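Local coordinates for protein mannitol dehydrogenase (Pseudomonas fluorescens, PDB 1M2W) that binds NAD and D-mannitol side by side and probably catalyses the NAD-dependent oxidation of mannitol to fructose, at residues D230-M235 against V257-V262; R316-T321 against D369-V374. One frame throughout, in Å; residues are numbered along the deposited sequence.

How the contacts relate
Contacts 1 and 2 follow one another in series along the chain, neither nested nor crossed. In the Rossmann domain, contact 1 closes a loop of 21 residues that carries helix 238-248, bringing the loop after strand 227-230 against the end of strand 256-258. In the C-terminal domain, contact 2 closes 47 residues, including helices 325-339 and 351-362, by joining the starts of helices 318-322 and 371-375. The two meet across the domain interface: Met235 N lies 2.9 Å from Gln370 OE1, a probable hydrogen bond, and Ile232 packs on Asp369. Arg361, within the loop closed by contact 2, pairs with Asp230 and Glu259 of contact 1. NAD and mannitol touch both contacts.

Contact 1. Residues D230-M235 against V257-V262; sequences DRITPM and VCEPFV. With NAD (nicotinamide-adenine-dinucleotide), chain C; MTL (D-mannitol), chain D.
Arg231 runs between Cys258 and Val262 to the backbone of Glu259, tying the loop after strand 227-230 to the end of edge strand 256-258 in the Rossmann domain. Its NE donates to Glu259 O at 3.0 Å, nearly in line with the carbonyl, while NH2 adds weak bonds to Glu259 O and Pro260 O. Cys258 SG lies over one face of the guanidinium, 3.5 Å from NE, and Val262 CB over the opposite face, 3.6 Å from NE, both offset toward the rim. Its outer nitrogens go on to Ala40 O and the carboxylate of Glu87. The Glu259 side chain runs instead to the backbone of Ile232. With CG set between backbone N and carbonyl carbon (chi1 62°), the extended chain carries OE1 to Ile232 N at 2.8 Å in a nearly straight bond (167°), met on the anti side and somewhat out of the carboxylate plane; Glu259 N returns a bond to Ile232 O. Asp230 OD1 lies only 4.4 Å from Glu259 OE1, a like-charge approach probably eased by Arg361, which forms a salt bridge to both. The other oxygen, Asp230 OD2, meets the edge of Phe261 at CE2, 3.3 Å away, with carboxylate and ring planes 63° apart. The same loop touches both ligands. Mannitol O1 donates to Asp230 OD1 at 2.6 Å and accepts from Arg231 N, so backbone and side chain of neighbouring residues hold one hydroxyl. Thr233, an NAD site, gives its N to the nicotinamide amide oxygen O7N at 3.0 Å, and its O receives a weak bond from N7N. Farther along, Pro234 CD packs on Val257 CG1, and a water bridges the two backbones, donating to Pro234 O and accepting from Val257 N.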
loop_
_atom_site.group_PDB
_atom_site.type_symbol
_atom_site.label_atom_id
_atom_site.label_comp_id
_atom_site.label_asym_id
_atom_site.label_seq_id
_atom_site.Cartn_x
_atom_site.Cartn_y
_atom_site.Cartn_z
ATOM N N ASP A 230 -1.341 4.934 7.053
ATOM C CA ASP A 230 0.111 4.915 7.271
ATOM C C ASP A 230 0.564 3.959 8.386
ATOM O O ASP A 230 0.097 4.069 9.523
ATOM C CB ASP A 230 0.570 6.354 7.660
ATOM C CG ASP A 230 2.111 6.533 7.723
ATOM O OD1 ASP A 230 2.859 5.596 7.364
ATOM O OD2 ASP A 230 2.570 7.628 8.135
ATOM N N ARG A 231 1.423 2.994 8.026
ATOM C CA ARG A 231 2.083 2.139 8.999
ATOM C C ARG A 231 3.108 1.296 8.231
ATOM O O ARG A 231 2.729 0.530 7.341
ATOM C CB ARG A 231 1.136 1.194 9.738
ATOM C CG ARG A 231 1.881 0.543 10.940
ATOM C CD ARG A 231 0.977 -0.150 11.924
ATOM N NE ARG A 231 1.526 -0.033 13.284
ATOM C CZ ARG A 231 0.888 -0.399 14.389
ATOM N NH1 ARG A 231 -0.322 -0.935 14.329
ATOM N NH2 ARG A 231 1.443 -0.177 15.586
ATOM N N ILE A 232 4.405 1.467 8.540
ATOM C CA ILE A 232 5.426 0.693 7.843
ATOM C C ILE A 232 5.331 -0.758 8.309
ATOM O O ILE A 232 5.376 -1.059 9.508
ATOM C CB ILE A 232 6.799 1.294 8.093
ATOM C CG1 ILE A 232 6.846 2.704 7.448
ATOM C CG2 ILE A 232 7.905 0.378 7.530
ATOM C CD1 ILE A 232 8.082 3.512 7.896
ATOM N N THR A 233 5.191 -1.652 7.339
ATOM C CA THR A 233 5.015 -3.090 7.600
ATOM C C THR A 233 5.902 -3.892 6.633
ATOM O O THR A 233 5.577 -4.033 5.455
ATOM C CB THR A 233 3.499 -3.459 7.347
ATOM O OG1 THR A 233 2.672 -2.575 8.133
ATOM C CG2 THR A 233 3.195 -4.912 7.777
ATOM N N PRO A 234 7.024 -4.426 7.110
ATOM C CA PRO A 234 7.938 -5.221 6.267
ATOM C C PRO A 234 7.333 -6.551 5.803
ATOM O O PRO A 234 6.256 -7.012 6.283
ATOM C CB PRO A 234 9.123 -5.531 7.207
ATOM C CG PRO A 234 9.021 -4.509 8.299
ATOM C CD PRO A 234 7.531 -4.311 8.495
HETATM N N MSE A 235 8.029 -7.200 4.868
HETATM C CA MSE A 235 7.563 -8.510 4.443
HETATM C C MSE A 235 7.914 -9.509 5.534
HETATM O O MSE A 235 8.878 -9.346 6.300
HETATM C CB MSE A 235 8.237 -8.943 3.133
HETATM C CG MSE A 235 7.998 -7.944 2.004
HETATM SE SE MSE A 235 8.833 -8.585 0.298
HETATM C CE MSE A 235 10.702 -8.626 0.821
ATOM N N VAL A 257 4.932 -8.015 11.441
ATOM C CA VAL A 257 5.835 -7.067 12.117
ATOM C C VAL A 257 5.468 -5.691 11.590
ATOM O O VAL A 257 5.103 -5.552 10.413
ATOM C CB VAL A 257 7.304 -7.352 11.733
ATOM C CG1 VAL A 257 8.198 -6.126 12.006
ATOM C CG2 VAL A 257 7.819 -8.497 12.562
ATOM N N CYS A 258 5.528 -4.672 12.436
ATOM C CA CYS A 258 5.233 -3.306 11.976
ATOM C C CYS A 258 5.931 -2.350 12.934
ATOM O O CYS A 258 6.416 -2.768 13.992
ATOM C CB CYS A 258 3.722 -3.006 12.007
ATOM S SG CYS A 258 2.934 -3.234 13.645
ATOM N N GLU A 259 5.992 -1.078 12.566
ATOM C CA GLU A 259 6.599 -0.059 13.439
ATOM C C GLU A 259 5.529 0.386 14.449
ATOM O O GLU A 259 4.330 0.119 14.271
ATOM C CB GLU A 259 7.008 1.173 12.608
ATOM C CG GLU A 259 5.747 1.806 11.942
ATOM C CD GLU A 259 6.075 3.104 11.214
ATOM O OE1 GLU A 259 5.379 3.440 10.234
ATOM O OE2 GLU A 259 7.018 3.810 11.653
ATOM N N PRO A 260 5.946 1.058 15.536
ATOM C CA PRO A 260 4.978 1.518 16.533
ATOM C C PRO A 260 4.001 2.568 15.988
ATOM O O PRO A 260 2.817 2.554 16.330
ATOM C CB PRO A 260 5.872 2.136 17.625
ATOM C CG PRO A 260 7.129 1.346 17.532
ATOM C CD PRO A 260 7.335 1.176 16.045
ATOM N N PHE A 261 4.497 3.476 15.151
ATOM C CA PHE A 261 3.654 4.567 14.641
ATOM C C PHE A 261 2.541 4.047 13.747
ATOM O O PHE A 261 2.757 3.104 13.003
ATOM C CB PHE A 261 4.472 5.562 13.829
ATOM C CG PHE A 261 3.641 6.698 13.265
ATOM C CD1 PHE A 261 3.293 7.789 14.072
ATOM C CD2 PHE A 261 3.165 6.661 11.955
ATOM C CE1 PHE A 261 2.472 8.836 13.564
ATOM C CE2 PHE A 261 2.355 7.703 11.449
ATOM C CZ PHE A 261 2.019 8.780 12.256
ATOM N N VAL A 262 1.356 4.648 13.845
ATOM C CA VAL A 262 0.260 4.220 12.980
ATOM C C VAL A 262 -0.672 5.427 12.818
ATOM O O VAL A 262 -0.809 6.241 13.752
ATOM C CB VAL A 262 -0.467 2.956 13.567
ATOM C CG1 VAL A 262 -1.158 3.257 14.938
ATOM C CG2 VAL A 262 -1.534 2.442 12.526
HETATM P PA NAD C . 1.371 -8.034 1.086
HETATM O O1A NAD C . 2.231 -8.417 -0.005
HETATM O O2A NAD C . 1.524 -8.525 2.535
HETATM O O5B NAD C . -0.159 -8.341 0.660
HETATM C C5B NAD C . -0.674 -7.760 -0.569
HETATM C C4B NAD C . -2.125 -8.324 -0.569
HETATM O O4B NAD C . -2.783 -7.779 -1.802
HETATM C C3B NAD C . -2.233 -9.848 -0.796
HETATM O O3B NAD C . -3.451 -10.195 -0.161
HETATM C C2B NAD C . -2.273 -9.976 -2.312
HETATM O O2B NAD C . -2.683 -11.249 -2.835
HETATM C C1B NAD C . -3.260 -8.853 -2.631
HETATM N N9A NAD C . -3.231 -8.450 -4.014
HETATM C C8A NAD C . -2.189 -8.138 -4.869
HETATM N N7A NAD C . -2.582 -7.776 -6.083
HETATM C C5A NAD C . -3.977 -7.866 -5.995
HETATM C C6A NAD C . -4.948 -7.594 -6.961
HETATM N N6A NAD C . -4.716 -7.167 -8.206
HETATM N N1A NAD C . -6.306 -7.787 -6.592
HETATM C C2A NAD C . -6.659 -8.229 -5.301
HETATM N N3A NAD C . -5.716 -8.495 -4.305
HETATM C C4A NAD C . -4.378 -8.295 -4.718
HETATM O O3 NAD C . 1.386 -6.441 1.156
HETATM P PN NAD C . 0.939 -5.340 2.221
HETATM O O1N NAD C . 2.050 -4.981 3.145
HETATM O O2N NAD C . -0.301 -5.850 2.828
HETATM O O5D NAD C . 0.659 -4.073 1.243
HETATM C C5D NAD C . -0.619 -4.098 0.523
HETATM C C4D NAD C . -1.051 -2.706 0.125
HETATM O O4D NAD C . -1.577 -1.878 1.194
HETATM C C3D NAD C . -0.004 -1.801 -0.618
HETATM O O3D NAD C . 0.148 -2.159 -1.971
HETATM C C2D NAD C . -0.486 -0.362 -0.347
HETATM O O2D NAD C . -1.405 0.241 -1.303
HETATM C C1D NAD C . -1.067 -0.488 1.051
HETATM N N1N NAD C . -0.071 -0.194 2.115
HETATM C C2N NAD C . 1.046 -1.000 2.539
HETATM C C3N NAD C . 1.864 -0.443 3.554
HETATM C C7N NAD C . 3.107 -1.194 4.035
HETATM O O7N NAD C . 3.951 -0.584 4.867
HETATM N N7N NAD C . 3.297 -2.381 3.520
HETATM C C4N NAD C . 1.566 0.857 4.105
HETATM C C5N NAD C . 0.439 1.582 3.643
HETATM C C6N NAD C . -0.373 1.078 2.660
HETATM O O1 MTL D . 2.647 3.804 5.485
HETATM C C1 MTL D . 3.915 3.617 4.825
HETATM C C2 MTL D . 3.652 2.781 3.573
HETATM O O2 MTL D . 2.724 3.450 2.674
HETATM C C3 MTL D . 4.968 2.440 2.866
HETATM O O3 MTL D . 5.681 1.488 3.708
HETATM C C4 MTL D . 4.685 1.800 1.483
HETATM O O4 MTL D . 4.245 0.448 1.647
HETATM C C5 MTL D . 5.962 1.800 0.642
HETATM O O5 MTL D . 6.349 3.140 0.339
HETATM C C6 MTL D . 5.764 0.994 -0.698
HETATM O O6 MTL D . 6.893 1.246 -1.530
HETATM O O HOH W 1 5.169 -8.105 8.358
#

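Contact 2. Residues R316-T321 against D369-V374; sequences RFVHET and DQLERV. With MTL (D-mannitol), chain D; NAD (nicotinamide-adenine-dinucleotide), chain C.
Two helix starts of the C-terminal domain, each with its N-cap residue, Phe317 or Gln370, join here through a single antiparallel beta bridge. Phe317 and Gln370 form its non-hydrogen-bonded pair; Leu371 N donates to Arg316 O, and Val318 N to Asp369 O at 2.9 Å. Leu371 packs with both methyls against 316-321: CD2 lies on Val318 CG2 at 3.8 Å, while CD1 and Thr321 CG2 meet tip to tip. Val318 CG2 also lies alongside the Asp369 side chain, which points the same way. Beyond the bridge, Asp369 holds Arg373, which binds the mannitol. Both carboxylate oxygens use syn lone pairs: OD1 takes Arg373 NE and OD2 takes NH2, each at 2.8 Å and close to the guanidinium plane, a side-on grip that fixes the group's rotation. The arginine chain, bent at chi3 (75°), turns its remaining edge to mannitol. Were a leucine to replace Arg373, buried Asp369 would probably lose its opposite charge and the mannitol two donors. Those two bonds run from Arg373 NH2 to mannitol O3 and, nearly straight at 171°, from Arg373 NH1 to mannitol O4 at 2.9 Å.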
loop_
_atom_site.group_PDB
_atom_site.type_symbol
_atom_site.label_atom_id
_atom_site.label_comp_id
_atom_site.label_asym_id
_atom_site.label_seq_id
_atom_site.Cartn_x
_atom_site.Cartn_y
_atom_site.Cartn_z
ATOM N N ARG A 316 20.319 -3.380 1.587
ATOM C CA ARG A 316 19.141 -4.230 1.425
ATOM C C ARG A 316 18.010 -3.875 2.404
ATOM O O ARG A 316 16.924 -4.435 2.329
ATOM C CB ARG A 316 19.533 -5.705 1.525
ATOM C CG ARG A 316 20.331 -6.209 0.272
ATOM C CD ARG A 316 19.491 -6.122 -1.035
ATOM N NE ARG A 316 20.210 -6.443 -2.278
ATOM C CZ ARG A 316 20.895 -5.569 -3.029
ATOM N NH1 ARG A 316 20.977 -4.289 -2.678
ATOM N NH2 ARG A 316 21.486 -5.962 -4.159
ATOM N N PHE A 317 18.262 -2.929 3.300
ATOM C CA PHE A 317 17.205 -2.490 4.229
ATOM C C PHE A 317 17.093 -0.977 4.241
ATOM O O PHE A 317 18.067 -0.279 3.977
ATOM C CB PHE A 317 17.490 -2.988 5.641
ATOM C CG PHE A 317 17.590 -4.471 5.710
ATOM C CD1 PHE A 317 18.829 -5.104 5.600
ATOM C CD2 PHE A 317 16.440 -5.248 5.779
ATOM C CE1 PHE A 317 18.920 -6.504 5.557
ATOM C CE2 PHE A 317 16.525 -6.657 5.733
ATOM C CZ PHE A 317 17.770 -7.269 5.624
ATOM N N VAL A 318 15.896 -0.474 4.538
ATOM C CA VAL A 318 15.695 0.966 4.581
ATOM C C VAL A 318 16.634 1.624 5.607
ATOM O O VAL A 318 17.257 2.656 5.334
ATOM C CB VAL A 318 14.225 1.292 4.929
ATOM C CG1 VAL A 318 14.026 2.826 5.098
ATOM C CG2 VAL A 318 13.320 0.766 3.817
ATOM N N HIS A 319 16.774 1.016 6.776
ATOM C CA HIS A 319 17.622 1.623 7.795
ATOM C C HIS A 319 19.084 1.723 7.369
ATOM O O HIS A 319 19.813 2.585 7.887
ATOM C CB HIS A 319 17.511 0.892 9.148
ATOM C CG HIS A 319 18.090 -0.486 9.155
ATOM N ND1 HIS A 319 17.322 -1.614 8.997
ATOM C CD2 HIS A 319 19.351 -0.922 9.405
ATOM C CE1 HIS A 319 18.076 -2.689 9.155
ATOM N NE2 HIS A 319 19.316 -2.294 9.405
ATOM N N GLU A 320 19.505 0.873 6.435
ATOM C CA GLU A 320 20.887 0.954 5.951
ATOM C C GLU A 320 21.049 2.227 5.133
ATOM O O GLU A 320 22.088 2.900 5.206
ATOM C CB GLU A 320 21.235 -0.255 5.104
ATOM C CG GLU A 320 21.205 -1.529 5.925
ATOM C CD GLU A 320 21.698 -2.753 5.184
ATOM O OE1 GLU A 320 21.438 -2.910 3.974
ATOM O OE2 GLU A 320 22.329 -3.601 5.870
ATOM N N THR A 321 20.038 2.571 4.337
ATOM C CA THR A 321 20.152 3.812 3.562
ATOM C C THR A 321 20.215 4.955 4.562
ATOM O O THR A 321 20.961 5.908 4.367
ATOM C CB THR A 321 18.946 4.031 2.577
ATOM O OG1 THR A 321 17.764 4.402 3.324
ATOM C CG2 THR A 321 18.707 2.760 1.763
ATOM N N ASP A 369 13.175 -3.266 7.350
ATOM C CA ASP A 369 12.255 -3.193 6.223
ATOM C C ASP A 369 13.101 -3.410 4.948
ATOM O O ASP A 369 14.115 -2.754 4.767
ATOM C CB ASP A 369 11.604 -1.809 6.222
ATOM C CG ASP A 369 10.422 -1.743 5.269
ATOM O OD1 ASP A 369 9.946 -2.822 4.887
ATOM O OD2 ASP A 369 9.965 -0.638 4.925
ATOM N N GLN A 370 12.692 -4.354 4.112
ATOM C CA GLN A 370 13.441 -4.750 2.914
ATOM C C GLN A 370 13.330 -3.792 1.747
ATOM O O GLN A 370 12.225 -3.432 1.370
ATOM C CB GLN A 370 12.957 -6.117 2.437
ATOM C CG GLN A 370 12.971 -7.177 3.548
ATOM C CD GLN A 370 11.634 -7.352 4.266
ATOM O OE1 GLN A 370 10.766 -6.506 4.189
ATOM N NE2 GLN A 370 11.483 -8.485 4.984
ATOM N N LEU A 371 14.473 -3.396 1.178
ATOM C CA LEU A 371 14.432 -2.508 0.026
ATOM C C LEU A 371 13.738 -3.269 -1.094
ATOM O O LEU A 371 13.121 -2.657 -1.953
ATOM C CB LEU A 371 15.852 -2.086 -0.397
ATOM C CG LEU A 371 16.541 -1.116 0.560
ATOM C CD1 LEU A 371 17.835 -0.656 -0.127
ATOM C CD2 LEU A 371 15.648 0.082 0.857
ATOM N N GLU A 372 13.801 -4.610 -1.093
ATOM C CA GLU A 372 13.101 -5.339 -2.151
ATOM C C GLU A 372 11.598 -5.028 -2.086
ATOM O O GLU A 372 10.924 -4.947 -3.122
ATOM C CB GLU A 372 13.270 -6.871 -2.046
ATOM C CG GLU A 372 12.430 -7.558 -3.086
ATOM C CD GLU A 372 12.604 -9.077 -3.150
ATOM O OE1 GLU A 372 13.033 -9.582 -4.233
ATOM O OE2 GLU A 372 12.294 -9.747 -2.138
ATOM N N ARG A 373 11.063 -4.888 -0.874
ATOM C CA ARG A 373 9.650 -4.574 -0.717
ATOM C C ARG A 373 9.322 -3.165 -1.264
ATOM O O ARG A 373 8.373 -2.977 -2.044
ATOM C CB ARG A 373 9.263 -4.609 0.783
ATOM C CG ARG A 373 7.779 -4.393 1.014
ATOM C CD ARG A 373 7.480 -4.241 2.494
ATOM N NE ARG A 373 7.893 -2.921 3.015
ATOM C CZ ARG A 373 7.179 -1.808 2.860
ATOM N NH1 ARG A 373 6.004 -1.849 2.183
ATOM N NH2 ARG A 373 7.598 -0.671 3.410
ATOM N N VAL A 374 10.115 -2.188 -0.847
ATOM C CA VAL A 374 9.887 -0.796 -1.263
ATOM C C VAL A 374 10.110 -0.679 -2.791
ATOM O O VAL A 374 9.351 -0.005 -3.466
ATOM C CB VAL A 374 10.807 0.161 -0.486
ATOM C CG1 VAL A 374 10.510 1.609 -0.881
ATOM C CG2 VAL A 374 10.545 -0.004 0.991
HETATM O O1 MTL D . 2.647 3.804 5.485
HETATM C C1 MTL D . 3.915 3.617 4.825
HETATM C C2 MTL D . 3.652 2.781 3.573
HETATM O O2 MTL D . 2.724 3.450 2.674
HETATM C C3 MTL D . 4.968 2.440 2.866
HETATM O O3 MTL D . 5.681 1.488 3.708
HETATM C C4 MTL D . 4.685 1.800 1.483
HETATM O O4 MTL D . 4.245 0.448 1.647
HETATM C C5 MTL D . 5.962 1.800 0.642
HETATM O O5 MTL D . 6.349 3.140 0.339
HETATM C C6 MTL D . 5.764 0.994 -0.698
HETATM O O6 MTL D . 6.893 1.246 -1.530
HETATM P PA NAD C . 1.371 -8.034 1.086
HETATM O O1A NAD C . 2.231 -8.417 -0.005
HETATM O O2A NAD C . 1.524 -8.525 2.535
HETATM O O5B NAD C . -0.159 -8.341 0.660
HETATM C C5B NAD C . -0.674 -7.760 -0.569
HETATM C C4B NAD C . -2.125 -8.324 -0.569
HETATM O O4B NAD C . -2.783 -7.779 -1.802
HETATM C C3B NAD C . -2.233 -9.848 -0.796
HETATM O O3B NAD C . -3.451 -10.195 -0.161
HETATM C C2B NAD C . -2.273 -9.976 -2.312
HETATM O O2B NAD C . -2.683 -11.249 -2.835
HETATM C C1B NAD C . -3.260 -8.853 -2.631
HETATM N N9A NAD C . -3.231 -8.450 -4.014
HETATM C C8A NAD C . -2.189 -8.138 -4.869
HETATM N N7A NAD C . -2.582 -7.776 -6.083
HETATM C C5A NAD C . -3.977 -7.866 -5.995
HETATM C C6A NAD C . -4.948 -7.594 -6.961
HETATM N N6A NAD C . -4.716 -7.167 -8.206
HETATM N N1A NAD C . -6.306 -7.787 -6.592
HETATM C C2A NAD C . -6.659 -8.229 -5.301
HETATM N N3A NAD C . -5.716 -8.495 -4.305
HETATM C C4A NAD C . -4.378 -8.295 -4.718
HETATM O O3 NAD C . 1.386 -6.441 1.156
HETATM P PN NAD C . 0.939 -5.340 2.221
HETATM O O1N NAD C . 2.050 -4.981 3.145
HETATM O O2N NAD C . -0.301 -5.850 2.828
HETATM O O5D NAD C . 0.659 -4.073 1.243
HETATM C C5D NAD C . -0.619 -4.098 0.523
HETATM C C4D NAD C . -1.051 -2.706 0.125
HETATM O O4D NAD C . -1.577 -1.878 1.194
HETATM C C3D NAD C . -0.004 -1.801 -0.618
HETATM O O3D NAD C . 0.148 -2.159 -1.971
HETATM C C2D NAD C . -0.486 -0.362 -0.347
HETATM O O2D NAD C . -1.405 0.241 -1.303
HETATM C C1D NAD C . -1.067 -0.488 1.051
HETATM N N1N NAD C . -0.071 -0.194 2.115
HETATM C C2N NAD C . 1.046 -1.000 2.539
HETATM C C3N NAD C . 1.864 -0.443 3.554
HETATM C C7N NAD C . 3.107 -1.194 4.035
HETATM O O7N NAD C . 3.951 -0.584 4.867
HETATM N N7N NAD C . 3.297 -2.381 3.520
HETATM C C4N NAD C . 1.566 0.857 4.105
HETATM C C5N NAD C . 0.439 1.582 3.643
HETATM C C6N NAD C . -0.373 1.078 2.660
HETATM O O HOH W 2 15.904 -6.234 0.050
HETATM O O HOH W 3 14.851 -1.019 7.924
#